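Uncharacterized protein (PDB 1VMJ) is a putative thiamin phosphate synthase of the YjbQ (UPF0047) family, with a metal site that holds a sodium ion in the crystal. Local coordinates at the interface of chains A and B. Sequence-based numbering; all coordinates share one arbitrary frame. Chains: chain A/B, hypothetical protein TM0723.

Contact 1: the interface of chains A and B. Residues chain A 64-66, 71, 75, 128; chain B 58, 93, 101, 104-105, 107-108.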
ATOM      1  N   ILE A  64       7.190   6.015   2.203  1.00 13.33           N
ATOM      2  CA  ILE A  64       8.604   6.173   1.913  1.00 11.97           C
ATOM      3  C   ILE A  64       8.791   6.985   0.643  1.00 12.50           C
ATOM      4  O   ILE A  64       8.227   6.658  -0.409  1.00 14.34           O
ATOM      5  CB  ILE A  64       9.327   4.822   1.790  1.00 13.95           C
ATOM      6  CG1 ILE A  64       9.538   4.241   3.199  1.00 13.41           C
ATOM      7  CG2 ILE A  64      10.673   4.973   1.113  1.00 13.80           C
ATOM      8  CD1 ILE A  64       9.850   2.790   3.271  1.00 14.18           C
ATOM      9  N   ASN A  65       9.606   8.038   0.726  1.00 12.30           N
ATOM     10  CA  ASN A  65       9.993   8.760  -0.472  1.00 12.83           C
ATOM     11  C   ASN A  65      11.185   9.653  -0.169  1.00 15.42           C
ATOM     12  O   ASN A  65      11.885   9.397   0.769  1.00 15.50           O
ATOM     13  CB  ASN A  65       8.789   9.496  -1.096  1.00 14.47           C
ATOM     14  CG  ASN A  65       8.858   9.468  -2.621  1.00 15.82           C
ATOM     15  OD1 ASN A  65       9.704  10.154  -3.204  1.00 17.14           O
ATOM     16  ND2 ASN A  65       8.085   8.575  -3.256  1.00 16.07           N
ATOM     17  N   ASP A  66      11.418  10.684  -0.966  1.00 16.43           N
ATOM     18  CA  ASP A  66      12.615  11.518  -0.812  1.00 16.94           C
ATOM     19  C   ASP A  66      12.437  12.560   0.275  1.00 17.27           C
ATOM     20  O   ASP A  66      11.360  13.131   0.416  1.00 21.03           O
ATOM     21  CB  ASP A  66      12.858  12.268  -2.132  1.00 18.75           C
ATOM     22  CG  ASP A  66      14.320  12.669  -2.352  1.00 23.23           C
ATOM     23  OD1 ASP A  66      15.221  12.421  -1.518  1.00 23.84           O
ATOM     24  OD2 ASP A  66      14.557  13.244  -3.436  1.00 23.41           O
ATOM     25  N   LEU A  71      10.209  18.387  -3.512  1.00 14.07           N
ATOM     26  CA  LEU A  71       9.275  17.276  -3.678  1.00 15.08           C
ATOM     27  C   LEU A  71       8.144  17.312  -2.667  1.00 14.92           C
ATOM     28  O   LEU A  71       7.005  17.011  -3.006  1.00 14.95           O
ATOM     29  CB  LEU A  71      10.009  15.943  -3.645  1.00 16.00           C
ATOM     30  CG  LEU A  71       9.153  14.745  -4.030  1.00 19.13           C
ATOM     31  CD1 LEU A  71       8.814  14.858  -5.515  1.00 19.10           C
ATOM     32  CD2 LEU A  71       9.823  13.404  -3.772  1.00 20.05           C
ATOM     33  N   PHE A  75       4.243  17.243  -3.561  1.00 14.48           N
ATOM     34  CA  PHE A  75       3.212  16.353  -3.007  1.00 15.22           C
ATOM     35  C   PHE A  75       2.025  17.173  -2.473  1.00 14.46           C
ATOM     36  O   PHE A  75       0.877  16.801  -2.658  1.00 13.85           O
ATOM     37  CB  PHE A  75       3.768  15.438  -1.889  1.00 14.22           C
ATOM     38  CG  PHE A  75       4.398  14.176  -2.388  1.00 15.88           C
ATOM     39  CD1 PHE A  75       3.649  13.208  -3.017  1.00 16.76           C
ATOM     40  CD2 PHE A  75       5.735  13.930  -2.160  1.00 20.99           C
ATOM     41  CE1 PHE A  75       4.247  12.018  -3.432  1.00 17.58           C
ATOM     42  CE2 PHE A  75       6.323  12.756  -2.586  1.00 21.78           C
ATOM     43  CZ  PHE A  75       5.584  11.810  -3.215  1.00 19.21           C
ATOM     44  N   TRP A 128      17.993   6.177  -1.234  1.00 14.31           N
ATOM     45  CA  TRP A 128      17.263   7.413  -1.004  1.00 15.42           C
ATOM     46  C   TRP A 128      15.971   7.225  -0.254  1.00 16.21           C
ATOM     47  O   TRP A 128      15.206   8.172  -0.107  1.00 17.18           O
ATOM     48  CB  TRP A 128      17.059   8.164  -2.317  1.00 18.04           C
ATOM     49  CG  TRP A 128      18.363   8.416  -2.995  1.00 19.37           C
ATOM     50  CD1 TRP A 128      18.783   7.883  -4.163  1.00 21.72           C
ATOM     51  CD2 TRP A 128      19.448   9.193  -2.483  1.00 21.97           C
ATOM     52  NE1 TRP A 128      20.070   8.307  -4.436  1.00 24.19           N
ATOM     53  CE2 TRP A 128      20.497   9.110  -3.415  1.00 23.27           C
ATOM     54  CE3 TRP A 128      19.634   9.954  -1.323  1.00 25.83           C
ATOM     55  CZ2 TRP A 128      21.717   9.767  -3.228  1.00 30.36           C
ATOM     56  CZ3 TRP A 128      20.843  10.609  -1.136  1.00 30.31           C
ATOM     57  CH2 TRP A 128      21.867  10.512  -2.086  1.00 27.61           C
TER
ATOM     58  N   ILE B  58      12.772   5.219  -5.057  1.00 13.04           N
ATOM     59  CA  ILE B  58      11.591   5.999  -4.701  1.00 13.83           C
ATOM     60  C   ILE B  58      10.865   6.564  -5.919  1.00 14.52           C
ATOM     61  O   ILE B  58       9.950   7.390  -5.777  1.00 14.05           O
ATOM     62  CB  ILE B  58      11.961   7.089  -3.647  1.00 15.24           C
ATOM     63  CG1 ILE B  58      13.051   8.013  -4.192  1.00 15.09           C
ATOM     64  CG2 ILE B  58      12.412   6.437  -2.336  1.00 18.09           C
ATOM     65  CD1 ILE B  58      13.390   9.177  -3.293  1.00 20.21           C
ATOM     66  N   HIS B  93      10.694  19.852  -7.385  1.00 14.51           N
ATOM     67  CA  HIS B  93      11.737  18.844  -7.292  1.00 15.89           C
ATOM     68  C   HIS B  93      12.676  18.899  -8.492  1.00 15.77           C
ATOM     69  O   HIS B  93      13.846  18.525  -8.375  1.00 17.73           O
ATOM     70  CB  HIS B  93      11.125  17.468  -7.163  1.00 15.56           C
ATOM     71  CG  HIS B  93      12.124  16.373  -7.021  1.00 19.80           C
ATOM     72  ND1 HIS B  93      12.943  16.263  -5.916  1.00 18.35           N
ATOM     73  CD2 HIS B  93      12.452  15.347  -7.843  1.00 22.77           C
ATOM     74  CE1 HIS B  93      13.711  15.196  -6.049  1.00 24.07           C
ATOM     75  NE2 HIS B  93      13.429  14.614  -7.205  1.00 24.38           N
ATOM     76  N   ALA B 101      10.445  14.239 -11.063  1.00 14.36           N
ATOM     77  CA  ALA B 101       9.400  14.480 -10.060  1.00 13.61           C
ATOM     78  C   ALA B 101       8.155  13.616 -10.284  1.00 14.02           C
ATOM     79  O   ALA B 101       7.640  12.992  -9.347  1.00 14.72           O
ATOM     80  CB  ALA B 101       9.051  15.955 -10.004  1.00 13.01           C
ATOM     81  N   HIS B 104       8.108  10.013  -8.873  1.00 14.27           N
ATOM     82  CA  HIS B 104       7.859   9.866  -7.435  1.00 13.84           C
ATOM     83  C   HIS B 104       6.360   9.828  -7.180  1.00 13.88           C
ATOM     84  O   HIS B 104       5.881   9.095  -6.311  1.00 15.04           O
ATOM     85  CB  HIS B 104       8.438  11.036  -6.667  1.00 13.55           C
ATOM     86  CG  HIS B 104       9.920  11.160  -6.765  1.00 12.63           C
ATOM     87  ND1 HIS B 104      10.778  10.653  -5.813  1.00 17.92           N
ATOM     88  CD2 HIS B 104      10.699  11.778  -7.682  1.00 12.90           C
ATOM     89  CE1 HIS B 104      12.021  10.933  -6.153  1.00 17.30           C
ATOM     90  NE2 HIS B 104      12.003  11.614  -7.278  1.00 17.11           N
ATOM     91  N   LEU B 105       5.619  10.627  -7.943  1.00 12.81           N
ATOM     92  CA  LEU B 105       4.149  10.656  -7.862  1.00 13.63           C
ATOM     93  C   LEU B 105       3.491   9.396  -8.442  1.00 13.71           C
ATOM     94  O   LEU B 105       2.629   8.804  -7.802  1.00 13.39           O
ATOM     95  CB  LEU B 105       3.586  11.941  -8.532  1.00 13.37           C
ATOM     96  CG  LEU B 105       4.194  13.247  -8.041  1.00 17.40           C
ATOM     97  CD1 LEU B 105       3.511  14.412  -8.727  1.00 17.22           C
ATOM     98  CD2 LEU B 105       4.185  13.404  -6.556  1.00 19.27           C
ATOM     99  N   ARG B 107       4.775   6.447  -8.765  1.00 12.93           N
ATOM    100  CA  ARG B 107       5.041   5.276  -7.916  1.00 13.45           C
ATOM    101  C   ARG B 107       4.127   5.302  -6.714  1.00 14.58           C
ATOM    102  O   ARG B 107       3.730   4.237  -6.228  1.00 15.71           O
ATOM    103  CB  ARG B 107       6.526   5.172  -7.532  1.00 15.27           C
ATOM    104  CG  ARG B 107       6.941   5.629  -6.124  1.00 16.71           C
ATOM    105  CD  ARG B 107       6.546   4.679  -5.031  1.00 17.93           C
ATOM    106  NE  ARG B 107       7.238   4.910  -3.761  1.00 19.65           N
ATOM    107  CZ  ARG B 107       8.365   4.326  -3.403  1.00 18.51           C
ATOM    108  NH1 ARG B 107       8.974   3.455  -4.186  1.00 14.16           N
ATOM    109  NH2 ARG B 107       8.898   4.592  -2.223  1.00 17.65           N
ATOM    110  N   THR B 108       3.806   6.498  -6.222  1.00 12.61           N
ATOM    111  CA  THR B 108       2.918   6.626  -5.089  1.00 12.00           C
ATOM    112  C   THR B 108       1.545   6.038  -5.412  1.00 14.96           C
ATOM    113  O   THR B 108       0.974   5.320  -4.592  1.00 15.37           O
ATOM    114  CB  THR B 108       2.850   8.083  -4.642  1.00 13.74           C
ATOM    115  OG1 THR B 108       4.159   8.525  -4.278  1.00 15.51           O
ATOM    116  CG2 THR B 108       1.905   8.248  -3.462  1.00 15.26           C
TER
HETATM  117  O   HOH W   1       5.692   7.184  -2.411  1.00 20.67           O
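A:Leu71 and B:Ile58 form the apolar centre of this subunit interface of a YjbQ (UPF0047) family protein, where helix 69-82 of chain A lies against helix 101-110 of chain B. A:Leu71, its CG anti to the backbone N (chi1 -171°), sends CD2 over one face of the B:His104 imidazole, 3.9 Å from the ring centroid, while its CD1 and CB run alongside B:His93. B:Ile58 packs beside it against A:Asn65, A:Asp66 and A:Trp128: CG1 takes the crowded position between backbone N and carbonyl carbon (chi1 58°), which directs B:Ile58 CD1 onto the A:Asp66 CB methylene at a close 3.3 Å, while CG2 rests near A:Asn65 CA. In a second, smaller apolar contact B:Leu105 lays CD2 over the face of the A:Phe75 ring, also 3.9 Å from the centroid.

Outward, the side-chain amide of A:Asn65 meets B:His104 obliquely, the two planes 52° apart. B:His104 ND1 donates to A:Asn65 OD1 at 2.9 Å along an in-plane lone pair, and the same oxygen takes the backbone N-H of A:Asp66. The histidine bond, with A:Leu71 CD2 over the ring face, limits rotation of B:His104, a ligand of the sodium site together with B:His93. The A:Asp66 carboxylate, its OD2 4.2 Å from B:His93 NE2, would add negative charge beside these imidazoles and could favour a cation there. At the rim B:Arg107, bent at chi2, gives NH2 to the backbone carbonyl A:Ile64 O at 2.8 Å, approaching from above the carbonyl plane. Water 1 joins A:Asn65 ND2, B:Arg107 NE and B:Thr108 OG1, the last at 2.8 Å; B:Thr108 OG1 also donates to B:His104 O of its own helix.

Contact 2: the interface of chains A and B. Residues chain A 64, 115-116, 125-127, 129; chain B 54-56, 58, 112.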
ATOM      1  N   ILE A  64       7.190   6.015   2.203  1.00 13.33           N
ATOM      2  CA  ILE A  64       8.604   6.173   1.913  1.00 11.97           C
ATOM      3  C   ILE A  64       8.791   6.985   0.643  1.00 12.50           C
ATOM      4  O   ILE A  64       8.227   6.658  -0.409  1.00 14.34           O
ATOM      5  CB  ILE A  64       9.327   4.822   1.790  1.00 13.95           C
ATOM      6  CG1 ILE A  64       9.538   4.241   3.199  1.00 13.41           C
ATOM      7  CG2 ILE A  64      10.673   4.973   1.113  1.00 13.80           C
ATOM      8  CD1 ILE A  64       9.850   2.790   3.271  1.00 14.18           C
ATOM      9  N   VAL A 115       5.979  -1.564   4.942  1.00 13.32           N
ATOM     10  CA  VAL A 115       6.563  -2.765   5.486  1.00 13.74           C
ATOM     11  C   VAL A 115       7.993  -2.813   4.972  1.00 12.69           C
ATOM     12  O   VAL A 115       8.233  -2.660   3.773  1.00 13.62           O
ATOM     13  CB  VAL A 115       5.790  -4.027   5.068  1.00 13.61           C
ATOM     14  CG1 VAL A 115       6.461  -5.266   5.638  1.00 14.55           C
ATOM     15  CG2 VAL A 115       4.338  -3.925   5.534  1.00 15.09           C
ATOM     16  N   ILE A 116       8.933  -2.970   5.893  1.00 11.85           N
ATOM     17  CA  ILE A 116      10.339  -2.847   5.621  1.00 11.09           C
ATOM     18  C   ILE A 116      11.081  -4.071   6.114  1.00 12.16           C
ATOM     19  O   ILE A 116      10.850  -4.535   7.246  1.00 13.49           O
ATOM     20  CB  ILE A 116      10.918  -1.579   6.312  1.00 11.05           C
ATOM     21  CG1 ILE A 116      10.184  -0.315   5.875  1.00 14.27           C
ATOM     22  CG2 ILE A 116      12.407  -1.465   6.045  1.00 14.43           C
ATOM     23  CD1 ILE A 116      10.545   0.857   6.654  1.00 13.98           C
ATOM     24  N   LEU A 125      17.193  -0.838   3.199  1.00 15.89           N
ATOM     25  CA  LEU A 125      16.683   0.275   2.406  1.00 15.70           C
ATOM     26  C   LEU A 125      17.611   0.590   1.250  1.00 15.19           C
ATOM     27  O   LEU A 125      18.846   0.384   1.337  1.00 17.94           O
ATOM     28  CB  LEU A 125      16.552   1.539   3.256  1.00 14.11           C
ATOM     29  CG  LEU A 125      15.581   1.470   4.433  1.00 17.54           C
ATOM     30  CD1 LEU A 125      15.578   2.753   5.233  1.00 21.68           C
ATOM     31  CD2 LEU A 125      14.221   1.106   3.973  1.00 20.61           C
ATOM     32  N   GLY A 126      17.016   1.137   0.196  1.00 15.31           N
ATOM     33  CA  GLY A 126      17.763   1.666  -0.925  1.00 14.64           C
ATOM     34  C   GLY A 126      18.357   3.000  -0.559  1.00 16.55           C
ATOM     35  O   GLY A 126      18.131   3.503   0.532  1.00 16.13           O
ATOM     36  N   PRO A 127      19.113   3.586  -1.497  1.00 17.61           N
ATOM     37  CA  PRO A 127      19.955   4.727  -1.194  1.00 18.33           C
ATOM     38  C   PRO A 127      19.217   5.990  -0.761  1.00 18.84           C
ATOM     39  O   PRO A 127      19.769   6.781  -0.004  1.00 20.29           O
ATOM     40  CB  PRO A 127      20.689   4.969  -2.515  1.00 19.25           C
ATOM     41  CG  PRO A 127      19.827   4.381  -3.560  1.00 21.50           C
ATOM     42  CD  PRO A 127      19.222   3.170  -2.908  1.00 20.53           C
ATOM     43  N   GLU A 129      15.720   6.001   0.213  1.00 14.80           N
ATOM     44  CA  GLU A 129      14.508   5.727   0.970  1.00 13.31           C
ATOM     45  C   GLU A 129      14.534   6.391   2.331  1.00 14.67           C
ATOM     46  O   GLU A 129      15.435   6.151   3.133  1.00 15.95           O
ATOM     47  CB  GLU A 129      14.277   4.231   1.156  1.00 13.00           C
ATOM     48  CG  GLU A 129      13.985   3.475  -0.116  1.00 15.31           C
ATOM     49  CD  GLU A 129      13.487   2.072   0.157  1.00 17.84           C
ATOM     50  OE1 GLU A 129      14.333   1.174   0.338  1.00 16.47           O
ATOM     51  OE2 GLU A 129      12.255   1.862   0.228  1.00 17.50           O
TER
ATOM     52  N   ASN B  54       9.500  -5.123  -2.537  1.00 12.25           N
ATOM     53  CA  ASN B  54       9.403  -3.681  -2.649  1.00 12.13           C
ATOM     54  C   ASN B  54      10.437  -3.086  -3.572  1.00 14.03           C
ATOM     55  O   ASN B  54      11.527  -3.601  -3.711  1.00 13.09           O
ATOM     56  CB  ASN B  54       9.434  -3.009  -1.277  1.00 12.96           C
ATOM     57  CG  ASN B  54      10.802  -3.075  -0.600  1.00 14.00           C
ATOM     58  OD1 ASN B  54      11.057  -3.980   0.199  1.00 16.92           O
ATOM     59  ND2 ASN B  54      11.688  -2.096  -0.886  1.00 15.37           N
ATOM     60  N   ALA B  55      10.055  -1.961  -4.193  1.00 13.93           N
ATOM     61  CA  ALA B  55      10.999  -1.140  -4.928  1.00 14.26           C
ATOM     62  C   ALA B  55      11.932  -0.488  -3.910  1.00 13.31           C
ATOM     63  O   ALA B  55      11.466   0.113  -2.950  1.00 15.24           O
ATOM     64  CB  ALA B  55      10.262  -0.112  -5.712  1.00 15.61           C
ATOM     65  N   MET B  56      13.239  -0.589  -4.145  1.00 12.83           N
ATOM     66  CA  MET B  56      14.232   0.034  -3.274  1.00 12.62           C
ATOM     67  C   MET B  56      14.509   1.465  -3.689  1.00 14.44           C
ATOM     68  O   MET B  56      15.222   2.183  -3.002  1.00 15.65           O
ATOM     69  CB  MET B  56      15.519  -0.762  -3.287  1.00 13.77           C
ATOM     70  CG  MET B  56      15.320  -2.176  -2.835  1.00 13.58           C
ATOM     71  SD  MET B  56      16.863  -3.094  -2.599  1.00 16.23           S
ATOM     72  CE  MET B  56      17.373  -2.574  -0.972  1.00 17.28           C
ATOM     73  N   ILE B  58      12.772   5.219  -5.057  1.00 13.04           N
ATOM     74  CA  ILE B  58      11.591   5.999  -4.701  1.00 13.83           C
ATOM     75  C   ILE B  58      10.865   6.564  -5.919  1.00 14.52           C
ATOM     76  O   ILE B  58       9.950   7.390  -5.777  1.00 14.05           O
ATOM     77  CB  ILE B  58      11.961   7.089  -3.647  1.00 15.24           C
ATOM     78  CG1 ILE B  58      13.051   8.013  -4.192  1.00 15.09           C
ATOM     79  CG2 ILE B  58      12.412   6.437  -2.336  1.00 18.09           C
ATOM     80  CD1 ILE B  58      13.390   9.177  -3.293  1.00 20.21           C
ATOM     81  N   ARG B 112       4.585   1.176  -3.351  1.00 14.38           N
ATOM     82  CA  ARG B 112       5.954   0.753  -3.170  1.00 13.93           C
ATOM     83  C   ARG B 112       6.178  -0.755  -3.134  1.00 14.34           C
ATOM     84  O   ARG B 112       7.214  -1.233  -3.559  1.00 13.99           O
ATOM     85  CB  ARG B 112       6.472   1.360  -1.855  1.00 16.97           C
ATOM     86  CG  ARG B 112       7.813   0.800  -1.391  1.00 17.72           C
ATOM     87  CD  ARG B 112       8.237   1.433  -0.091  1.00 15.50           C
ATOM     88  NE  ARG B 112       9.493   0.927   0.409  1.00 16.45           N
ATOM     89  CZ  ARG B 112       9.603  -0.091   1.247  1.00 16.01           C
ATOM     90  NH1 ARG B 112       8.535  -0.737   1.672  1.00 17.67           N
ATOM     91  NH2 ARG B 112      10.799  -0.416   1.717  1.00 19.69           N
TER
HETATM   92  O   HOH W   2      11.030   2.688  -1.946  1.00 15.93           O
HETATM   93  O   HOH W   3      13.976  -1.439   0.663  1.00 18.98           O
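B:Arg112 and A:Glu129 cross at about a right angle in this part of the YjbQ-family subunit interface, yet their guanidinium and carboxylate planes are nearly coplanar, 29° apart. B:Arg112 leaves the backbone with CG anti to N (chi1 169°) and stays extended from CG to NE, carrying its guanidinium across to chain A. The grip on A:Glu129 is side-on: B:Arg112 NE reaches carboxylate OE2 at 2.9 Å, nearly along the C-O axis, as a salt bridge, and NH2 reaches the same oxygen at 3.1 Å on its syn lone pair. B:Arg112 NH1 points the other way, donating to the backbone carbonyl A:Val115 O at 2.9 Å from above the carbonyl plane.

The guanidinium is sandwiched, with A:Ile64 CD1 over one face, 3.5 Å from B:Arg112 CZ, and B:Asn54 ND2 over the other, both set toward the rim; together with the in-plane bonds this fixes the group's position and rotation.

The second carboxylate oxygen, A:Glu129 OE1, turns back to its own chain and accepts the backbone N-H of A:Gly126, with N 2.7 Å from OE1, on its anti lone pair, a nearly straight bond that positions the acid. The arginine and the A:Gly126 N-H would be expected to favour the ionised acid. Water 3 links OE1 to B:Asn54 ND2, and water 2 links OE2 to B:Ala55 O. Beside it, B:Met56 bends at chi3 so that its CE meets the backbone of A:Leu125 and A:Gly126, while its carbonyl O lies against A:Gly126 CA.

Contact 1 and contact 2 are neighbouring parts of one interface, their C-alpha centres about 11 Å apart. They share A:Ile64 and B:Ile58: A:Ile64, in strand 60-65, turns its carbonyl O to contact 1 and its CD1 methyl to contact 2, and B:Ile58 borders both. Contact 1 sets helix 69-82 and the end of strand 60-65 against helix 101-110 and the loop residue B:Ile58, whereas contact 2 joins strand and loop segments through charge. With three copies in the deposited assembly and no exact two-fold here, a head-to-tail ring is plausible, each metal site near a neighbouring subunit; the structure alone does not show whether this trimer is the biological form.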